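Local coordinates for protein leucine aminopeptidase 2 (Saccharomyces cerevisiae, PDB 2XQ0) that acts as a zinc-dependent M1-family aminopeptidase that preferentially cleaves di- and tripeptides and, with low activity in vitro, hydrolyses epoxides such as leukotriene A4, at residues R367-L371 and V388-G393; N395-L400 and V449-L455. All coordinates share one frame. Residue numbers count along the deposited sequence, not the author numbering.

Contact 1: residues R367-L371 and V388-G393; sequences RFSTL and VPYEKG. With BES (2-(3-amino-2-hydroxy-4-phenyl-butyrylamino)-4-methyl-pentanoic acid), chain B.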
ATOM      1  N   ARG A 367     -20.297  -3.646   8.488  1.00 35.80           N
ATOM      2  CA  ARG A 367     -20.120  -2.536   7.571  1.00 34.17           C
ATOM      3  C   ARG A 367     -18.820  -2.664   6.782  1.00 32.64           C
ATOM      4  O   ARG A 367     -18.811  -2.608   5.556  1.00 33.96           O
ATOM      5  CB  ARG A 367     -20.118  -1.204   8.325  1.00 30.48           C
ATOM      6  CG  ARG A 367     -19.718  -0.055   7.434  1.00 30.92           C
ATOM      7  CD  ARG A 367     -19.910   1.316   8.045  1.00 36.17           C
ATOM      8  NE  ARG A 367     -19.759   2.312   6.989  1.00 34.48           N
ATOM      9  CZ  ARG A 367     -19.644   3.618   7.181  1.00 42.85           C
ATOM     10  NH1 ARG A 367     -19.507   4.415   6.128  1.00 41.41           N
ATOM     11  NH2 ARG A 367     -19.663   4.122   8.411  1.00 38.10           N
ATOM     12  N   PHE A 368     -17.707  -2.810   7.490  1.00 25.31           N
ATOM     13  CA  PHE A 368     -16.418  -2.632   6.841  1.00 26.04           C
ATOM     14  C   PHE A 368     -15.847  -3.881   6.167  1.00 30.35           C
ATOM     15  O   PHE A 368     -14.773  -3.816   5.583  1.00 27.44           O
ATOM     16  CB  PHE A 368     -15.394  -2.024   7.801  1.00 29.28           C
ATOM     17  CG  PHE A 368     -15.701  -0.598   8.195  1.00 29.60           C
ATOM     18  CD1 PHE A 368     -16.023  -0.280   9.505  1.00 38.08           C
ATOM     19  CD2 PHE A 368     -15.668   0.418   7.253  1.00 33.20           C
ATOM     20  CE1 PHE A 368     -16.302   1.032   9.871  1.00 38.20           C
ATOM     21  CE2 PHE A 368     -15.953   1.733   7.612  1.00 30.61           C
ATOM     22  CZ  PHE A 368     -16.265   2.034   8.917  1.00 31.34           C
ATOM     23  N   SER A 369     -16.557  -5.006   6.219  1.00 27.79           N
ATOM     24  CA  SER A 369     -16.044  -6.208   5.565  1.00 28.29           C
ATOM     25  C   SER A 369     -16.732  -6.518   4.242  1.00 24.31           C
ATOM     26  O   SER A 369     -16.485  -7.553   3.641  1.00 24.63           O
ATOM     27  CB  SER A 369     -16.105  -7.417   6.500  1.00 29.67           C
ATOM     28  OG  SER A 369     -17.426  -7.900   6.636  1.00 31.31           O
ATOM     29  N   THR A 370     -17.608  -5.628   3.789  1.00 21.38           N
ATOM     30  CA  THR A 370     -18.219  -5.792   2.477  1.00 19.26           C
ATOM     31  C   THR A 370     -17.204  -5.361   1.438  1.00 28.88           C
ATOM     32  O   THR A 370     -16.436  -4.422   1.672  1.00 30.32           O
ATOM     33  CB  THR A 370     -19.512  -4.960   2.334  1.00 24.87           C
ATOM     34  OG1 THR A 370     -19.216  -3.562   2.492  1.00 26.17           O
ATOM     35  CG2 THR A 370     -20.531  -5.382   3.402  1.00 31.87           C
ATOM     36  N   LEU A 371     -17.184  -6.043   0.295  1.00 24.47           N
ATOM     37  CA  LEU A 371     -16.199  -5.738  -0.736  1.00 24.31           C
ATOM     38  C   LEU A 371     -16.358  -4.316  -1.279  1.00 25.64           C
ATOM     39  O   LEU A 371     -15.386  -3.592  -1.371  1.00 25.51           O
ATOM     40  CB  LEU A 371     -16.260  -6.754  -1.871  1.00 26.89           C
ATOM     41  CG  LEU A 371     -15.171  -6.606  -2.933  1.00 30.36           C
ATOM     42  CD1 LEU A 371     -13.802  -6.648  -2.284  1.00 24.41           C
ATOM     43  CD2 LEU A 371     -15.304  -7.715  -3.972  1.00 26.00           C
ATOM     44  N   VAL A 388      -9.668  -6.504   3.429  1.00 19.31           N
ATOM     45  CA  VAL A 388     -10.811  -6.934   2.603  1.00 17.52           C
ATOM     46  C   VAL A 388     -10.707  -6.594   1.107  1.00 19.69           C
ATOM     47  O   VAL A 388     -10.896  -7.468   0.264  1.00 17.86           O
ATOM     48  CB  VAL A 388     -12.145  -6.409   3.185  1.00 22.73           C
ATOM     49  CG1 VAL A 388     -13.304  -6.681   2.218  1.00 21.17           C
ATOM     50  CG2 VAL A 388     -12.401  -7.058   4.533  1.00 20.01           C
ATOM     51  N   PRO A 389     -10.406  -5.327   0.759  1.00 19.94           N
ATOM     52  CA  PRO A 389     -10.347  -5.062  -0.688  1.00 21.78           C
ATOM     53  C   PRO A 389      -9.255  -5.869  -1.377  1.00 24.75           C
ATOM     54  O   PRO A 389      -9.418  -6.270  -2.537  1.00 27.34           O
ATOM     55  CB  PRO A 389     -10.041  -3.552  -0.776  1.00 19.55           C
ATOM     56  CG  PRO A 389      -9.619  -3.138   0.624  1.00 18.00           C
ATOM     57  CD  PRO A 389     -10.363  -4.086   1.549  1.00 19.20           C
ATOM     58  N   TYR A 390      -8.149  -6.087  -0.669  1.00 18.30           N
ATOM     59  CA  TYR A 390      -7.033  -6.854  -1.203  1.00 18.17           C
ATOM     60  C   TYR A 390      -7.444  -8.301  -1.440  1.00 16.69           C
ATOM     61  O   TYR A 390      -7.363  -8.811  -2.555  1.00 18.60           O
ATOM     62  CB  TYR A 390      -5.853  -6.817  -0.215  1.00 17.51           C
ATOM     63  CG  TYR A 390      -5.229  -5.442  -0.039  1.00 19.02           C
ATOM     64  CD1 TYR A 390      -5.775  -4.505   0.840  1.00 23.29           C
ATOM     65  CD2 TYR A 390      -4.081  -5.094  -0.738  1.00 22.05           C
ATOM     66  CE1 TYR A 390      -5.199  -3.236   0.994  1.00 31.14           C
ATOM     67  CE2 TYR A 390      -3.495  -3.835  -0.590  1.00 25.91           C
ATOM     68  CZ  TYR A 390      -4.053  -2.917   0.269  1.00 32.53           C
ATOM     69  OH  TYR A 390      -3.458  -1.680   0.415  1.00 33.54           O
ATOM     70  N   GLU A 391      -7.872  -8.959  -0.378  1.00 18.84           N
ATOM     71  CA  GLU A 391      -8.015 -10.413  -0.397  1.00 22.97           C
ATOM     72  C   GLU A 391      -9.399 -10.898  -0.785  1.00 21.89           C
ATOM     73  O   GLU A 391      -9.524 -11.916  -1.453  1.00 19.45           O
ATOM     74  CB  GLU A 391      -7.622 -11.010   0.955  1.00 17.49           C
ATOM     75  CG  GLU A 391      -6.145 -10.805   1.331  1.00 22.93           C
ATOM     76  CD  GLU A 391      -5.179 -11.536   0.401  1.00 30.85           C
ATOM     77  OE1 GLU A 391      -5.581 -12.521  -0.261  1.00 23.25           O
ATOM     78  OE2 GLU A 391      -4.008 -11.117   0.324  1.00 33.83           O
ATOM     79  N   LYS A 392     -10.451 -10.220  -0.344  1.00 20.52           N
ATOM     80  CA  LYS A 392     -11.762 -10.580  -0.865  1.00 15.85           C
ATOM     81  C   LYS A 392     -11.779 -10.195  -2.340  1.00 16.08           C
ATOM     82  O   LYS A 392     -12.359 -10.894  -3.176  1.00 21.14           O
ATOM     83  CB  LYS A 392     -12.901  -9.893  -0.069  1.00 16.39           C
ATOM     84  CG  LYS A 392     -14.288 -10.446  -0.403  1.00 27.26           C
ATOM     85  CD  LYS A 392     -15.446  -9.747   0.329  1.00 35.72           C
ATOM     86  CE  LYS A 392     -15.743 -10.359   1.693  1.00 29.50           C
ATOM     87  NZ  LYS A 392     -17.123  -9.984   2.227  1.00 23.91           N
ATOM     88  N   GLY A 393     -11.131  -9.077  -2.664  1.00 19.66           N
ATOM     89  CA  GLY A 393     -11.008  -8.648  -4.052  1.00 16.08           C
ATOM     90  C   GLY A 393     -10.305  -9.685  -4.892  1.00 24.65           C
ATOM     91  O   GLY A 393     -10.830 -10.134  -5.908  1.00 22.27           O
TER
HETATM   92  N2  BES B 901      -0.477   2.293  -1.945  1.00 46.76           N
HETATM   93  C1  BES B 901      -0.677   1.050  -1.231  1.00 45.88           C
HETATM   94  C6  BES B 901      -0.583   1.288   0.278  1.00 46.67           C
HETATM   95  C7  BES B 901      -1.695   2.208   0.730  1.00 48.03           C
HETATM   96  C8  BES B 901      -2.997   1.977   0.302  1.00 45.10           C
HETATM   97  C12 BES B 901      -1.416   3.292   1.557  1.00 51.51           C
HETATM   98  C9  BES B 901      -4.022   2.823   0.709  1.00 44.27           C
HETATM   99  C11 BES B 901      -2.443   4.140   1.963  1.00 49.59           C
HETATM  100  C10 BES B 901      -3.748   3.905   1.540  1.00 44.60           C
HETATM  101  C2  BES B 901       0.348  -0.007  -1.661  1.00 44.93           C
HETATM  102  O2  BES B 901       0.360  -0.294  -3.067  1.00 32.40           O
HETATM  103  C3  BES B 901       0.035  -1.254  -0.903  1.00 47.59           C
HETATM  104  O3  BES B 901      -0.956  -1.939  -1.167  1.00 38.26           O
HETATM  105  N1  BES B 901       0.937  -1.455   0.049  1.00 55.01           N
HETATM  106  C4  BES B 901       1.004  -2.538   1.008  1.00 58.17           C
HETATM  107  C13 BES B 901       1.993  -3.508   0.375  1.00 51.78           C
HETATM  108  C14 BES B 901       1.446  -4.925   0.267  1.00 54.64           C
HETATM  109  C15 BES B 901       2.203  -5.698  -0.807  1.00 48.21           C
HETATM  110  C16 BES B 901      -0.057  -4.939  -0.002  1.00 59.03           C
HETATM  111  C5  BES B 901       1.612  -1.965   2.256  1.00 58.04           C
HETATM  112  O1  BES B 901       1.353  -2.498   3.358  1.00 58.99           O
HETATM  113  O4  BES B 901       2.359  -0.960   2.144  1.00 49.54           O
HETATM  114  O   HOH W   1     -18.721  -8.328   0.206  1.00 22.86           O

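Contact 2: residues N395-L400 and V449-L455; sequences NLLFHL and VDWETWL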
ATOM      1  N   ASN A 395      -9.885 -12.830  -4.164  1.00 17.85           N
ATOM      2  CA  ASN A 395     -10.668 -14.066  -4.227  1.00 22.83           C
ATOM      3  C   ASN A 395     -11.851 -14.046  -5.178  1.00 24.78           C
ATOM      4  O   ASN A 395     -12.196 -15.076  -5.770  1.00 22.84           O
ATOM      5  CB  ASN A 395     -11.096 -14.513  -2.830  1.00 23.11           C
ATOM      6  CG  ASN A 395     -10.002 -15.313  -2.143  1.00 29.22           C
ATOM      7  OD1 ASN A 395      -9.717 -16.444  -2.535  1.00 30.56           O
ATOM      8  ND2 ASN A 395      -9.346 -14.709  -1.154  1.00 23.32           N
ATOM      9  N   LEU A 396     -12.470 -12.885  -5.353  1.00 19.01           N
ATOM     10  CA  LEU A 396     -13.520 -12.796  -6.368  1.00 23.95           C
ATOM     11  C   LEU A 396     -12.914 -12.999  -7.756  1.00 19.00           C
ATOM     12  O   LEU A 396     -13.461 -13.734  -8.588  1.00 21.13           O
ATOM     13  CB  LEU A 396     -14.257 -11.456  -6.280  1.00 19.14           C
ATOM     14  CG  LEU A 396     -15.189 -11.147  -7.441  1.00 23.62           C
ATOM     15  CD1 LEU A 396     -16.166 -12.291  -7.630  1.00 27.82           C
ATOM     16  CD2 LEU A 396     -15.914  -9.824  -7.196  1.00 18.78           C
ATOM     17  N   LEU A 397     -11.756 -12.390  -8.003  1.00 16.96           N
ATOM     18  CA  LEU A 397     -11.116 -12.535  -9.327  1.00 21.35           C
ATOM     19  C   LEU A 397     -10.590 -13.953  -9.597  1.00 24.04           C
ATOM     20  O   LEU A 397     -10.640 -14.445 -10.729  1.00 21.88           O
ATOM     21  CB  LEU A 397      -9.990 -11.518  -9.485  1.00 21.29           C
ATOM     22  CG  LEU A 397     -10.491 -10.072  -9.448  1.00 23.89           C
ATOM     23  CD1 LEU A 397      -9.333  -9.102  -9.398  1.00 21.24           C
ATOM     24  CD2 LEU A 397     -11.383  -9.812 -10.652  1.00 21.74           C
ATOM     25  N   PHE A 398     -10.048 -14.581  -8.562  1.00 19.64           N
ATOM     26  CA  PHE A 398      -9.584 -15.951  -8.651  1.00 17.77           C
ATOM     27  C   PHE A 398     -10.763 -16.915  -8.931  1.00 30.58           C
ATOM     28  O   PHE A 398     -10.624 -17.898  -9.671  1.00 28.50           O
ATOM     29  CB  PHE A 398      -8.845 -16.344  -7.363  1.00 22.71           C
ATOM     30  CG  PHE A 398      -8.218 -17.718  -7.427  1.00 29.39           C
ATOM     31  CD1 PHE A 398      -7.112 -17.950  -8.227  1.00 27.37           C
ATOM     32  CD2 PHE A 398      -8.747 -18.777  -6.700  1.00 34.46           C
ATOM     33  CE1 PHE A 398      -6.536 -19.228  -8.311  1.00 30.64           C
ATOM     34  CE2 PHE A 398      -8.174 -20.048  -6.772  1.00 39.83           C
ATOM     35  CZ  PHE A 398      -7.064 -20.266  -7.585  1.00 28.80           C
ATOM     36  N   HIS A 399     -11.914 -16.625  -8.329  1.00 26.75           N
ATOM     37  CA  HIS A 399     -13.136 -17.394  -8.562  1.00 30.06           C
ATOM     38  C   HIS A 399     -13.574 -17.275 -10.020  1.00 29.63           C
ATOM     39  O   HIS A 399     -13.890 -18.269 -10.673  1.00 28.32           O
ATOM     40  CB  HIS A 399     -14.249 -16.897  -7.636  1.00 26.54           C
ATOM     41  CG  HIS A 399     -15.548 -17.628  -7.799  1.00 28.73           C
ATOM     42  ND1 HIS A 399     -15.667 -18.984  -7.583  1.00 32.48           N
ATOM     43  CD2 HIS A 399     -16.776 -17.193  -8.154  1.00 36.48           C
ATOM     44  CE1 HIS A 399     -16.916 -19.353  -7.804  1.00 33.42           C
ATOM     45  NE2 HIS A 399     -17.611 -18.285  -8.150  1.00 34.90           N
ATOM     46  N   LEU A 400     -13.565 -16.046 -10.526  1.00 22.16           N
ATOM     47  CA  LEU A 400     -13.923 -15.760 -11.907  1.00 27.52           C
ATOM     48  C   LEU A 400     -12.971 -16.443 -12.886  1.00 27.30           C
ATOM     49  O   LEU A 400     -13.405 -17.041 -13.866  1.00 31.16           O
ATOM     50  CB  LEU A 400     -13.929 -14.247 -12.139  1.00 24.71           C
ATOM     51  CG  LEU A 400     -15.092 -13.507 -11.465  1.00 25.31           C
ATOM     52  CD1 LEU A 400     -15.030 -11.996 -11.729  1.00 22.44           C
ATOM     53  CD2 LEU A 400     -16.443 -14.077 -11.896  1.00 34.25           C
ATOM     54  N   VAL A 449     -22.843 -16.684 -10.563  1.00 44.39           N
ATOM     55  CA  VAL A 449     -22.050 -16.022  -9.528  1.00 37.68           C
ATOM     56  C   VAL A 449     -22.983 -15.288  -8.567  1.00 43.50           C
ATOM     57  O   VAL A 449     -23.797 -14.476  -8.997  1.00 46.29           O
ATOM     58  CB  VAL A 449     -21.064 -14.987 -10.133  1.00 47.35           C
ATOM     59  CG1 VAL A 449     -20.402 -14.159  -9.029  1.00 42.88           C
ATOM     60  CG2 VAL A 449     -20.012 -15.675 -10.987  1.00 42.26           C
ATOM     61  N   ASP A 450     -22.881 -15.575  -7.273  1.00 39.52           N
ATOM     62  CA  ASP A 450     -23.700 -14.860  -6.297  1.00 38.16           C
ATOM     63  C   ASP A 450     -23.136 -13.444  -6.096  1.00 37.30           C
ATOM     64  O   ASP A 450     -22.440 -13.171  -5.111  1.00 30.39           O
ATOM     65  CB  ASP A 450     -23.711 -15.624  -4.979  1.00 39.45           C
ATOM     66  CG  ASP A 450     -24.661 -15.024  -3.951  1.00 44.60           C
ATOM     67  OD1 ASP A 450     -25.364 -14.023  -4.253  1.00 42.67           O
ATOM     68  OD2 ASP A 450     -24.698 -15.575  -2.828  1.00 42.32           O
ATOM     69  N   TRP A 451     -23.444 -12.549  -7.030  1.00 30.72           N
ATOM     70  CA  TRP A 451     -22.863 -11.215  -7.018  1.00 37.64           C
ATOM     71  C   TRP A 451     -23.195 -10.492  -5.731  1.00 42.81           C
ATOM     72  O   TRP A 451     -22.413  -9.675  -5.242  1.00 38.00           O
ATOM     73  CB  TRP A 451     -23.318 -10.417  -8.240  1.00 35.84           C
ATOM     74  CG  TRP A 451     -22.749 -10.965  -9.515  1.00 42.90           C
ATOM     75  CD1 TRP A 451     -23.423 -11.641 -10.487  1.00 49.90           C
ATOM     76  CD2 TRP A 451     -21.383 -10.905  -9.944  1.00 37.83           C
ATOM     77  NE1 TRP A 451     -22.565 -12.000 -11.500  1.00 44.71           N
ATOM     78  CE2 TRP A 451     -21.307 -11.560 -11.190  1.00 41.18           C
ATOM     79  CE3 TRP A 451     -20.214 -10.367  -9.393  1.00 36.10           C
ATOM     80  CZ2 TRP A 451     -20.114 -11.681 -11.899  1.00 38.14           C
ATOM     81  CZ3 TRP A 451     -19.036 -10.489 -10.098  1.00 25.12           C
ATOM     82  CH2 TRP A 451     -18.993 -11.141 -11.338  1.00 31.89           C
ATOM     83  N   GLU A 452     -24.349 -10.819  -5.169  1.00 37.89           N
ATOM     84  CA  GLU A 452     -24.832 -10.159  -3.962  1.00 41.04           C
ATOM     85  C   GLU A 452     -23.963 -10.473  -2.758  1.00 35.66           C
ATOM     86  O   GLU A 452     -23.669  -9.596  -1.950  1.00 38.03           O
ATOM     87  CB  GLU A 452     -26.281 -10.584  -3.675  1.00 50.08           C
ATOM     88  CG  GLU A 452     -27.321  -9.561  -4.086  1.00 64.62           C
ATOM     89  CD  GLU A 452     -27.354  -8.377  -3.148  1.00 70.83           C
ATOM     90  OE1 GLU A 452     -26.788  -8.485  -2.043  1.00 72.07           O
ATOM     91  OE2 GLU A 452     -27.945  -7.340  -3.509  1.00 77.81           O
ATOM     92  N   THR A 453     -23.556 -11.730  -2.638  1.00 36.71           N
ATOM     93  CA  THR A 453     -22.728 -12.139  -1.519  1.00 38.08           C
ATOM     94  C   THR A 453     -21.315 -11.588  -1.680  1.00 39.27           C
ATOM     95  O   THR A 453     -20.754 -11.016  -0.745  1.00 35.81           O
ATOM     96  CB  THR A 453     -22.700 -13.671  -1.370  1.00 41.96           C
ATOM     97  OG1 THR A 453     -23.998 -14.119  -0.978  1.00 45.26           O
ATOM     98  CG2 THR A 453     -21.702 -14.094  -0.315  1.00 42.69           C
ATOM     99  N   TRP A 454     -20.755 -11.747  -2.874  1.00 33.62           N
ATOM    100  CA  TRP A 454     -19.397 -11.292  -3.132  1.00 32.33           C
ATOM    101  C   TRP A 454     -19.250  -9.782  -2.956  1.00 30.70           C
ATOM    102  O   TRP A 454     -18.343  -9.320  -2.277  1.00 27.72           O
ATOM    103  CB  TRP A 454     -18.943 -11.696  -4.534  1.00 29.64           C
ATOM    104  CG  TRP A 454     -18.493 -13.124  -4.637  1.00 32.58           C
ATOM    105  CD1 TRP A 454     -19.188 -14.164  -5.184  1.00 34.77           C
ATOM    106  CD2 TRP A 454     -17.248 -13.670  -4.177  1.00 31.44           C
ATOM    107  NE1 TRP A 454     -18.450 -15.321  -5.099  1.00 35.58           N
ATOM    108  CE2 TRP A 454     -17.253 -15.043  -4.491  1.00 31.59           C
ATOM    109  CE3 TRP A 454     -16.125 -13.125  -3.546  1.00 27.58           C
ATOM    110  CZ2 TRP A 454     -16.186 -15.882  -4.187  1.00 29.79           C
ATOM    111  CZ3 TRP A 454     -15.068 -13.953  -3.250  1.00 32.08           C
ATOM    112  CH2 TRP A 454     -15.106 -15.320  -3.565  1.00 36.15           C
ATOM    113  N   LEU A 455     -20.140  -9.013  -3.576  1.00 24.60           N
ATOM    114  CA  LEU A 455     -19.983  -7.565  -3.573  1.00 27.19           C
ATOM    115  C   LEU A 455     -20.502  -6.837  -2.320  1.00 30.24           C
ATOM    116  O   LEU A 455     -19.885  -5.867  -1.862  1.00 25.80           O
ATOM    117  CB  LEU A 455     -20.585  -6.964  -4.840  1.00 30.30           C
ATOM    118  CG  LEU A 455     -19.953  -7.409  -6.158  1.00 26.97           C
ATOM    119  CD1 LEU A 455     -20.603  -6.677  -7.312  1.00 32.29           C
ATOM    120  CD2 LEU A 455     -18.452  -7.179  -6.174  1.00 31.26           C
TER

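Contact 1: residues R367-L371 and V388-G393
This contact backs the active site of the M1 zinc-aminopeptidase domain: the first turns of helix 388-403, which carry the proton-donor tyrosine Y390, rest against the loop that follows helix 365-368. The turn faces two ways. CA-to-CB of Y390 points away from 367-371, and its OH donates a 3.0 Å hydrogen bond to O3 of the bound inhibitor bestatin (BES), whereas V388 and K392, one turn apart, both point toward the loop. P389, whose CA-to-CB bond points sideways, has its side chain about 5 Å from that of the zinc ligand E324. On the loop side, S369 is the first residue to leave helical phi/psi, and its O lies 3.6 Å from V388 CG1. L371 contributes the most buried area; its CD1 comes within 4.0 Å of V388 O and 3.6 Å of G393 N, while L371 CB meets K392 CD at 3.8 Å. The lysine chain passes L371 at its CD, and its amine ends among polar partners, including G459 O outside both segments. Within the contact, K392 NZ donates to S369 O at 2.9 Å, and one water accepts from both K392 NZ (3.1 Å) and L371 N (2.8 Å).

Contact 2: residues N395-L400 and V449-L455
Two helices of the M1 peptidase domain pack here in a roughly antiparallel pair: the middle of helix 388-403 and the first turn of helix 451-456 run at 145°, with their short axes 11.6 Å apart at closest approach. No hydrogen bond crosses between 395-400 and 449-455; 373 Å² is buried, mostly by apolar side chains and the indole of W454 against the backbone of 395-400.

The aromatic contacts centre on W454, whose CA-to-CB bond points toward the partner helix. L396 CA sits over the face of its six-membered ring, 4.0 Å from the centroid and 25° off the normal, which defines a CH-pi contact. L396 N approaches W454 CZ3 to 3.5 Å, so the indole lies against the backbone itself. The H399 ring and the five-membered ring of W454 are nearly parallel (24°), but with centroids 5.4 Å apart they are slid apart and barely overlap.

The remaining apolar contacts are made by L396 and L400. L396 CD1 lies 4.2 Å from W451 CZ3 and L396 CD2 3.8 Å from L455 CD2. A turn later, L400 CD2 reaches W451 CH2 at 3.9 Å and V449 CG2 at 4.0 Å. Helix 428-438 adds L435, which touches both L400 and W451.

The N-terminus of helix 451-456 is capped within its own segment: D450 is the N-cap and the centre of an inverse gamma turn. D450 OD1 accepts a weak capping bond from T453 N at 3.3 Å, and D450 OD2 accepts a separate, very short hydrogen bond from T453 OG1 at 2.5 Å.

Contacts 1 and 2 succeed one another along helix 388-403: its first turns serve contact 1 and the following turns contact 2, with centres 11 Å apart. They also touch directly. L371 CB of contact 1 lies 3.3 Å from W454 O and 3.7 Å from L455 O, and L371 CD2 meets L396 CD2 at 3.9 Å, so L371 packs against both segments of contact 2. Contact 2 lies farther from the catalytic centre. In contact 1, Y390 is hydrogen-bonded to bestatin and the P389 side chain is about 5 Å from that of the zinc ligand E324; in contact 2, the L396 side chain is about 12 Å from that of E324. A backbone-to-side-chain bond, N395 ND2 to E391 O, joins the two parts of the helix.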